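PDB 3MCX: SusD superfamily protein from Bacteroides thetaiotaomicron, which is of unknown function but, as a zinc-binding SusD-family protein of the outer membrane, probably helps capture glycans at the cell surface. Local coordinates for residues Q178-M183 against S209-N214; E217-Y222 against K370-E375; A363-L368 against F401-I406. All blocks are in the same frame, centred on the assembly; numbering follows the deposited sequence.

Contact 1 (Q178-M183 against S209-N214)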
loop_
_atom_site.group_PDB
_atom_site.type_symbol
_atom_site.label_atom_id
_atom_site.label_comp_id
_atom_site.label_asym_id
_atom_site.label_seq_id
_atom_site.Cartn_x
_atom_site.Cartn_y
_atom_site.Cartn_z
ATOM N N GLN A 178 16.272 7.261 6.365
ATOM C CA GLN A 178 16.855 5.928 6.084
ATOM C C GLN A 178 16.158 5.245 4.908
ATOM O O GLN A 178 16.853 4.601 4.091
ATOM C CB GLN A 178 16.810 5.049 7.338
ATOM C CG GLN A 178 17.543 3.734 7.205
ATOM C CD GLN A 178 19.016 3.916 7.016
ATOM O OE1 GLN A 178 19.695 4.531 7.846
ATOM N NE2 GLN A 178 19.545 3.367 5.922
ATOM N N VAL A 179 14.828 5.422 4.808
ATOM C CA VAL A 179 14.092 4.875 3.689
ATOM C C VAL A 179 14.614 5.433 2.370
ATOM O O VAL A 179 14.908 4.692 1.423
ATOM C CB VAL A 179 12.619 5.207 3.799
ATOM C CG1 VAL A 179 11.870 4.828 2.493
ATOM C CG2 VAL A 179 12.004 4.508 5.049
ATOM N N VAL A 180 14.699 6.762 2.318
ATOM C CA VAL A 180 15.178 7.465 1.128
ATOM C C VAL A 180 16.610 7.060 0.785
ATOM O O VAL A 180 16.929 6.801 -0.380
ATOM C CB VAL A 180 15.045 8.999 1.302
ATOM C CG1 VAL A 180 15.764 9.749 0.162
ATOM C CG2 VAL A 180 13.519 9.400 1.335
ATOM N N SER A 181 17.465 6.968 1.783
ATOM C CA SER A 181 18.835 6.535 1.566
ATOM C C SER A 181 18.899 5.132 0.930
ATOM O O SER A 181 19.624 4.896 -0.056
ATOM C CB SER A 181 19.574 6.530 2.905
ATOM O OG SER A 181 20.926 6.134 2.774
ATOM N N ASP A 182 18.182 4.191 1.518
ATOM C CA ASP A 182 18.201 2.807 1.023
ATOM C C ASP A 182 17.721 2.720 -0.419
ATOM O O ASP A 182 18.355 2.102 -1.261
ATOM C CB ASP A 182 17.362 1.899 1.903
ATOM C CG ASP A 182 18.003 1.611 3.256
ATOM O OD1 ASP A 182 19.147 2.011 3.490
ATOM O OD2 ASP A 182 17.328 0.924 4.069
HETATM N N MSE A 183 16.616 3.371 -0.719
HETATM C CA MSE A 183 16.063 3.260 -2.071
HETATM C C MSE A 183 16.945 3.985 -3.066
HETATM O O MSE A 183 17.159 3.474 -4.184
HETATM C CB MSE A 183 14.655 3.797 -2.123
HETATM C CG MSE A 183 13.647 3.080 -1.248
HETATM SE SE MSE A 183 11.848 3.691 -1.668
HETATM C CE MSE A 183 10.922 2.495 -0.482
ATOM N N SER A 209 8.667 8.047 -5.371
ATOM C CA SER A 209 7.646 9.099 -5.561
ATOM C C SER A 209 6.590 9.052 -4.469
ATOM O O SER A 209 6.143 10.109 -3.994
ATOM C CB SER A 209 7.022 9.111 -6.968
ATOM O OG SER A 209 6.087 8.066 -7.166
ATOM N N ARG A 210 6.193 7.851 -4.054
ATOM C CA ARG A 210 5.260 7.686 -2.964
ATOM C C ARG A 210 5.852 8.174 -1.663
ATOM O O ARG A 210 5.189 8.850 -0.901
ATOM C CB ARG A 210 4.870 6.208 -2.872
ATOM C CG ARG A 210 3.901 5.881 -1.727
ATOM C CD ARG A 210 3.715 4.400 -1.534
ATOM N NE ARG A 210 3.024 3.752 -2.639
ATOM C CZ ARG A 210 2.880 2.433 -2.765
ATOM N NH1 ARG A 210 3.423 1.609 -1.891
ATOM N NH2 ARG A 210 2.179 1.938 -3.766
ATOM N N VAL A 211 7.091 7.757 -1.377
ATOM C CA VAL A 211 7.743 8.174 -0.141
ATOM C C VAL A 211 7.877 9.704 -0.038
ATOM O O VAL A 211 7.474 10.327 0.962
ATOM C CB VAL A 211 9.117 7.448 0.035
ATOM C CG1 VAL A 211 9.898 8.001 1.212
ATOM C CG2 VAL A 211 8.900 5.949 0.140
ATOM N N TYR A 212 8.471 10.307 -1.062
ATOM C CA TYR A 212 8.670 11.762 -1.070
ATOM C C TYR A 212 7.339 12.514 -0.964
ATOM O O TYR A 212 7.230 13.528 -0.273
ATOM C CB TYR A 212 9.396 12.158 -2.338
ATOM C CG TYR A 212 10.895 11.917 -2.375
ATOM C CD1 TYR A 212 11.728 12.318 -1.331
ATOM C CD2 TYR A 212 11.488 11.313 -3.498
ATOM C CE1 TYR A 212 13.119 12.133 -1.406
ATOM C CE2 TYR A 212 12.867 11.142 -3.577
ATOM C CZ TYR A 212 13.675 11.534 -2.536
ATOM O OH TYR A 212 15.050 11.362 -2.630
ATOM N N LEU A 213 6.313 12.042 -1.659
ATOM C CA LEU A 213 5.005 12.712 -1.633
ATOM C C LEU A 213 4.490 12.774 -0.183
ATOM O O LEU A 213 3.995 13.805 0.265
ATOM C CB LEU A 213 3.991 11.989 -2.557
ATOM C CG LEU A 213 2.618 12.648 -2.726
ATOM C CD1 LEU A 213 2.651 14.090 -3.277
ATOM C CD2 LEU A 213 1.742 11.730 -3.591
ATOM N N ASN A 214 4.626 11.679 0.553
ATOM C CA ASN A 214 4.136 11.594 1.953
ATOM C C ASN A 214 5.062 12.328 2.923
ATOM O O ASN A 214 4.702 12.552 4.074
ATOM C CB ASN A 214 3.891 10.132 2.339
ATOM C CG ASN A 214 2.604 9.625 1.775
ATOM O OD1 ASN A 214 1.526 10.062 2.221
ATOM N ND2 ASN A 214 2.688 8.765 0.745
#
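Helix 172-186 and helix 201-214 run nearly antiparallel here, their local axes 10.6 Å apart at closest approach and inclined at 156°. The pair illustrates how two well-separated helices of an alpha-helical scaffold can be joined by a thin layer of beta-branched residues flanked by two longer side chains. Tyr212 is the longest of the reaching groups. From its CB, which lies against the backbone of Ala221, CG leaves anti to the carbonyl carbon (chi1 -78°), and the ring then extends across to Val180. CE1 reaches both methyls of that valine, each at 3.9 Å, and CZ rests against CG1. At the tip, OH comes within 3.3 Å of Val180 CG1, so the phenol meets a hydrocarbon branch on this flank, the two side chains crossing at about a right angle. Next to the tyrosine, Val211 takes the middle of the contact. Its CG1, anti to the backbone N, touches Val180 CG2 and Val179 CG1 at 3.9 Å apiece. Its CG2, beside the backbone N, faces Val179 CG1 and, tip to tip, the extended chain of Met183, a selenomethionine whose CE and SE both lie 4.1 Å from Val211 CG2. The joint is almost entirely hydrocarbon, the Tyr212 hydroxyl oxygen being the exception, and several polar groups bond away from it. Gln178 NE2 donates to Asp182 OD1 at 2.8 Å, one turn on, meeting the carboxylate from above its plane, while Asp182 OD2 forms a salt bridge with Arg129. That arginine belongs to helix 115-140, which also brings Leu133 against Val179. Helix 218-231 covers Tyr212 with Lys220 and Ala221, so helices 115-140 and 218-231 both pack on this pair in the SusD family region.

Contact 2 (E217-Y222 against K370-E375). With ZN (zinc ion), chain C.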
loop_
_atom_site.group_PDB
_atom_site.type_symbol
_atom_site.label_atom_id
_atom_site.label_comp_id
_atom_site.label_asym_id
_atom_site.label_seq_id
_atom_site.Cartn_x
_atom_site.Cartn_y
_atom_site.Cartn_z
ATOM N N GLU A 217 7.747 16.403 0.177
ATOM C CA GLU A 217 8.921 16.745 -0.661
ATOM C C GLU A 217 8.474 16.716 -2.122
ATOM O O GLU A 217 8.786 15.778 -2.900
ATOM C CB GLU A 217 10.081 15.777 -0.437
ATOM C CG GLU A 217 10.756 15.972 0.921
ATOM C CD GLU A 217 11.687 17.150 0.984
ATOM O OE1 GLU A 217 11.972 17.822 -0.054
ATOM O OE2 GLU A 217 12.158 17.411 2.113
ATOM N N TYR A 218 7.712 17.741 -2.487
ATOM C CA TYR A 218 6.977 17.698 -3.761
ATOM C C TYR A 218 7.879 17.702 -4.981
ATOM O O TYR A 218 7.621 16.938 -5.916
ATOM C CB TYR A 218 5.922 18.810 -3.841
ATOM C CG TYR A 218 4.958 18.778 -2.672
ATOM C CD1 TYR A 218 4.143 17.684 -2.465
ATOM C CD2 TYR A 218 4.879 19.846 -1.792
ATOM C CE1 TYR A 218 3.254 17.652 -1.355
ATOM C CE2 TYR A 218 4.023 19.828 -0.708
ATOM C CZ TYR A 218 3.236 18.754 -0.501
ATOM O OH TYR A 218 2.372 18.733 0.592
ATOM N N GLN A 219 8.912 18.551 -5.016
ATOM C CA GLN A 219 9.828 18.530 -6.163
ATOM C C GLN A 219 10.508 17.144 -6.301
ATOM O O GLN A 219 10.627 16.631 -7.416
ATOM C CB GLN A 219 10.877 19.618 -6.052
ATOM C CG GLN A 219 11.756 19.726 -7.279
ATOM C CD GLN A 219 10.981 20.088 -8.536
ATOM O OE1 GLN A 219 10.232 21.066 -8.558
ATOM N NE2 GLN A 219 11.166 19.300 -9.595
ATOM N N LYS A 220 11.007 16.567 -5.202
ATOM C CA LYS A 220 11.645 15.241 -5.276
ATOM C C LYS A 220 10.660 14.170 -5.730
ATOM O O LYS A 220 11.017 13.263 -6.489
ATOM C CB LYS A 220 12.272 14.845 -3.938
ATOM C CG LYS A 220 13.391 15.777 -3.515
ATOM C CD LYS A 220 13.789 15.549 -2.091
ATOM C CE LYS A 220 15.033 16.312 -1.778
ATOM N NZ LYS A 220 16.157 15.892 -2.672
ATOM N N ALA A 221 9.418 14.244 -5.234
ATOM C CA ALA A 221 8.381 13.317 -5.670
ATOM C C ALA A 221 8.148 13.460 -7.168
ATOM O O ALA A 221 7.994 12.446 -7.892
ATOM C CB ALA A 221 7.071 13.539 -4.883
ATOM N N TYR A 222 8.063 14.701 -7.617
ATOM C CA TYR A 222 7.834 14.987 -9.034
ATOM C C TYR A 222 8.966 14.465 -9.907
ATOM O O TYR A 222 8.724 13.896 -10.981
ATOM C CB TYR A 222 7.643 16.502 -9.272
ATOM C CG TYR A 222 7.009 16.852 -10.601
ATOM C CD1 TYR A 222 5.623 16.773 -10.763
ATOM C CD2 TYR A 222 7.768 17.246 -11.681
ATOM C CE1 TYR A 222 5.023 17.074 -11.965
ATOM C CE2 TYR A 222 7.167 17.576 -12.898
ATOM C CZ TYR A 222 5.787 17.456 -13.020
ATOM O OH TYR A 222 5.169 17.770 -14.217
ATOM N N LYS A 370 3.546 21.874 -5.521
ATOM C CA LYS A 370 4.798 22.662 -5.592
ATOM C C LYS A 370 4.626 23.972 -6.357
ATOM O O LYS A 370 5.426 24.896 -6.228
ATOM C CB LYS A 370 5.945 21.829 -6.168
ATOM C CG LYS A 370 5.935 21.650 -7.692
ATOM C CD LYS A 370 6.816 20.463 -8.122
ATOM C CE LYS A 370 7.043 20.418 -9.636
ATOM N NZ LYS A 370 7.973 21.446 -10.163
ATOM N N GLY A 371 3.568 24.063 -7.167
ATOM C CA GLY A 371 3.204 25.316 -7.824
ATOM C C GLY A 371 3.950 25.662 -9.098
ATOM O O GLY A 371 3.841 26.780 -9.595
ATOM N N THR A 372 4.726 24.709 -9.607
ATOM C CA THR A 372 5.399 24.827 -10.889
ATOM C C THR A 372 5.225 23.529 -11.653
ATOM O O THR A 372 4.858 22.527 -11.084
ATOM C CB THR A 372 6.901 25.155 -10.757
ATOM O OG1 THR A 372 7.567 24.176 -9.970
ATOM C CG2 THR A 372 7.105 26.563 -10.137
ATOM N N ASP A 373 5.521 23.568 -12.950
ATOM C CA ASP A 373 5.182 22.478 -13.892
ATOM C C ASP A 373 3.687 22.159 -13.865
ATOM O O ASP A 373 3.273 21.010 -14.047
ATOM C CB ASP A 373 6.043 21.232 -13.661
ATOM C CG ASP A 373 7.525 21.514 -13.836
ATOM O OD1 ASP A 373 7.944 21.951 -14.943
ATOM O OD2 ASP A 373 8.272 21.293 -12.864
ATOM N N ILE A 374 2.872 23.192 -13.665
ATOM C CA ILE A 374 1.440 23.000 -13.478
ATOM C C ILE A 374 0.762 22.393 -14.705
ATOM O O ILE A 374 0.048 21.414 -14.570
ATOM C CB ILE A 374 0.744 24.318 -13.111
ATOM C CG1 ILE A 374 1.274 24.811 -11.761
ATOM C CG2 ILE A 374 -0.798 24.134 -13.048
ATOM C CD1 ILE A 374 1.019 23.880 -10.638
ATOM N N GLU A 375 1.016 22.929 -15.891
ATOM C CA GLU A 375 0.396 22.404 -17.104
ATOM C C GLU A 375 0.775 20.941 -17.343
ATOM O O GLU A 375 -0.070 20.114 -17.665
ATOM C CB GLU A 375 0.776 23.242 -18.324
ATOM C CG GLU A 375 -0.073 22.890 -19.487
ATOM C CD GLU A 375 0.193 23.674 -20.719
ATOM O OE1 GLU A 375 1.156 24.479 -20.777
ATOM O OE2 GLU A 375 -0.605 23.467 -21.650
HETATM ZN ZN ZN C . -0.300 24.240 -23.385
HETATM O O HOH W 1 10.541 20.079 -12.349
#
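The turn between helix 356-370 and helix 374-385, two consecutive helices of the SusD family region, a family of the TPR clan, packs here on the first turn of helix 218-231, with Lys370 carrying the contact. Lys370 CB lies 3.8 Å from Tyr218 CB; CG then takes the crowded position between backbone N and carbonyl carbon (chi1 78°), and the extended chain crosses Tyr222 at about a right angle before bending at the last torsion. Lys370 CE lies over one face of the Tyr222 ring, offset toward the rim, 4.0 Å from its centroid. The ammonium follows above the same face in a cation-pi contact, its NZ 4.9 Å from that centroid. Three oxygens grip Lys370 NZ: Gln219 OE1 at 2.8 Å through an in-plane lone pair, Thr372 OG1 at 2.8 Å, and the anti lone pair of Asp373 OD2 at 2.7 Å, a salt bridge. An alanine here would remove the ammonium and the methylene over Tyr222, and would probably loosen both the turn itself, through Thr372 and Asp373, and its hold on helix 218-231, through Gln219. The Asp373 carboxylate is almost parallel to the Tyr222 ring, whose hydroxyl bonds onward to Glu376. Glu375 OE2 binds a zinc ion at 1.9 Å. One water accepts from Gln219 NE2 and donates to Asp373 OD2 at 2.6 Å.

Contact 3 (A363-L368 against F401-I406)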
loop_
_atom_site.group_PDB
_atom_site.type_symbol
_atom_site.label_atom_id
_atom_site.label_comp_id
_atom_site.label_asym_id
_atom_site.label_seq_id
_atom_site.Cartn_x
_atom_site.Cartn_y
_atom_site.Cartn_z
ATOM N N ALA A 363 2.655 12.374 -9.599
ATOM C CA ALA A 363 3.159 13.545 -10.327
ATOM C C ALA A 363 2.147 14.697 -10.352
ATOM O O ALA A 363 2.519 15.858 -10.184
ATOM C CB ALA A 363 3.591 13.151 -11.777
ATOM N N ALA A 364 0.885 14.387 -10.625
ATOM C CA ALA A 364 -0.121 15.427 -10.692
ATOM C C ALA A 364 -0.238 16.173 -9.356
ATOM O O ALA A 364 -0.245 17.408 -9.352
ATOM C CB ALA A 364 -1.464 14.855 -11.099
ATOM N N GLU A 365 -0.286 15.420 -8.269
ATOM C CA GLU A 365 -0.432 15.989 -6.923
ATOM C C GLU A 365 0.848 16.777 -6.544
ATOM O O GLU A 365 0.761 17.904 -6.078
ATOM C CB GLU A 365 -0.739 14.914 -5.894
ATOM C CG GLU A 365 -1.018 15.434 -4.491
ATOM C CD GLU A 365 -1.354 14.345 -3.505
ATOM O OE1 GLU A 365 -1.639 13.182 -3.906
ATOM O OE2 GLU A 365 -1.299 14.656 -2.282
ATOM N N ALA A 366 2.022 16.196 -6.790
ATOM C CA ALA A 366 3.271 16.871 -6.463
ATOM C C ALA A 366 3.415 18.168 -7.255
ATOM O O ALA A 366 3.878 19.173 -6.721
ATOM C CB ALA A 366 4.465 15.956 -6.704
ATOM N N GLY A 367 3.000 18.163 -8.522
ATOM C CA GLY A 367 3.089 19.351 -9.350
ATOM C C GLY A 367 2.193 20.479 -8.847
ATOM O O GLY A 367 2.607 21.626 -8.700
ATOM N N LEU A 368 0.934 20.143 -8.584
ATOM C CA LEU A 368 -0.011 21.124 -8.090
ATOM C C LEU A 368 0.465 21.708 -6.757
ATOM O O LEU A 368 0.453 22.901 -6.585
ATOM C CB LEU A 368 -1.403 20.531 -7.942
ATOM C CG LEU A 368 -2.492 21.538 -7.566
ATOM C CD1 LEU A 368 -2.669 22.599 -8.628
ATOM C CD2 LEU A 368 -3.791 20.809 -7.346
ATOM N N PHE A 401 -8.252 22.265 -12.206
ATOM C CA PHE A 401 -7.193 21.421 -11.681
ATOM C C PHE A 401 -6.945 21.781 -10.220
ATOM O O PHE A 401 -6.083 22.623 -9.916
ATOM C CB PHE A 401 -5.918 21.610 -12.517
ATOM C CG PHE A 401 -4.749 20.720 -12.124
ATOM C CD1 PHE A 401 -4.915 19.363 -11.863
ATOM C CD2 PHE A 401 -3.442 21.241 -12.110
ATOM C CE1 PHE A 401 -3.838 18.539 -11.537
ATOM C CE2 PHE A 401 -2.355 20.412 -11.755
ATOM C CZ PHE A 401 -2.554 19.076 -11.502
ATOM N N THR A 402 -7.713 21.158 -9.342
ATOM C CA THR A 402 -7.660 21.423 -7.903
ATOM C C THR A 402 -7.159 20.179 -7.161
ATOM O O THR A 402 -7.216 19.043 -7.652
ATOM C CB THR A 402 -9.034 21.757 -7.356
ATOM O OG1 THR A 402 -9.838 20.588 -7.452
ATOM C CG2 THR A 402 -9.708 22.948 -8.145
ATOM N N LEU A 403 -6.688 20.359 -5.933
ATOM C CA LEU A 403 -6.314 19.230 -5.102
ATOM C C LEU A 403 -7.483 18.263 -4.914
ATOM O O LEU A 403 -7.310 17.073 -5.030
ATOM C CB LEU A 403 -5.792 19.738 -3.754
ATOM C CG LEU A 403 -5.330 18.651 -2.797
ATOM C CD1 LEU A 403 -4.179 17.778 -3.369
ATOM C CD2 LEU A 403 -4.933 19.277 -1.411
ATOM N N ASP A 404 -8.673 18.773 -4.624
ATOM C CA ASP A 404 -9.816 17.894 -4.401
ATOM C C ASP A 404 -10.069 17.052 -5.639
ATOM O O ASP A 404 -10.385 15.872 -5.533
ATOM C CB ASP A 404 -11.072 18.698 -4.067
ATOM C CG ASP A 404 -12.252 17.798 -3.710
ATOM O OD1 ASP A 404 -12.120 16.992 -2.767
ATOM O OD2 ASP A 404 -13.281 17.897 -4.401
ATOM N N ARG A 405 -9.938 17.652 -6.820
ATOM C CA ARG A 405 -10.140 16.852 -8.034
ATOM C C ARG A 405 -9.132 15.721 -8.200
ATOM O O ARG A 405 -9.494 14.606 -8.607
ATOM C CB ARG A 405 -10.185 17.730 -9.258
ATOM C CG ARG A 405 -10.645 16.981 -10.515
ATOM C CD ARG A 405 -12.090 16.517 -10.370
ATOM N NE ARG A 405 -12.573 15.740 -11.506
ATOM C CZ ARG A 405 -12.347 14.440 -11.697
ATOM N NH1 ARG A 405 -11.537 13.739 -10.890
ATOM N NH2 ARG A 405 -12.866 13.869 -12.791
ATOM N N ILE A 406 -7.876 15.957 -7.835
ATOM C CA ILE A 406 -6.868 14.922 -7.850
ATOM C C ILE A 406 -7.185 13.823 -6.828
ATOM O O ILE A 406 -7.107 12.618 -7.117
ATOM C CB ILE A 406 -5.463 15.486 -7.546
ATOM C CG1 ILE A 406 -5.034 16.492 -8.619
ATOM C CG2 ILE A 406 -4.457 14.344 -7.456
ATOM C CD1 ILE A 406 -3.752 17.259 -8.204
#
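Leu368 makes the largest share of the contact between the later part of helix 356-370 and the start of helix 403-414. With CG anti to its backbone N (chi1 -174°), the side chain reaches across, and chi2 of 62° splits its two methyls. CD2 goes to Leu403 and Ile406, pressing on main chain where the second helix begins, 3.3 Å from Leu403 N and 3.4 Å from Thr402 C. CD1 turns to Phe401, touching its carbonyl O at 3.6 Å and its ring at CD2. Phe401 answers tip to tip: its CG is likewise anti to the backbone N (chi1 -177°), which swings CZ to within 3.6 Å of Ala364 O. From the first turn of helix 403-414 comes Ile406, its CG1 beside the backbone N and CD1 extended beyond it. That terminal methyl meets Leu368 CD2 and Ala364 O, each at 3.7 Å, while CG2 turns to Glu365 CB. Leu403 CG is also anti to its N, which brings CD1 to the aliphatic CG of Glu365, whose extended chain carries its carboxylate on to a salt bridge with Arg426. Thr402, the N-cap residue, accepts from Arg405 N through OG1 at 3.0 Å. Around this apolar joint, helix 374-385 covers Phe401 with Gln378 and Leu381, and helix 218-231 sets Ala221 and Tyr222 against Ala366, whose CB points away from 401-406.

In the fold
Along the chain, contact 1 closes before the others open, whereas contacts 2 and 3 interlock, the segments of one alternating with those of the other. The centres of contacts 2 and 3 lie about 10 Å apart. Those of contacts 1 and 2 are separated by about 16 Å, and those of contacts 1 and 3 by about 20 Å. Consecutive helices link them: 201-214 leads into 218-231, and 356-370 into 374-385 and then 403-414. Tyr212 and Ala221 join contact 1 to contact 2, while Tyr222 packs on Ala363 and Gly367 of contact 3. Together they join two groups of helices, 172-231 and 356-414, within the SusD family region, from a buried pair out to a zinc-bearing surface turn.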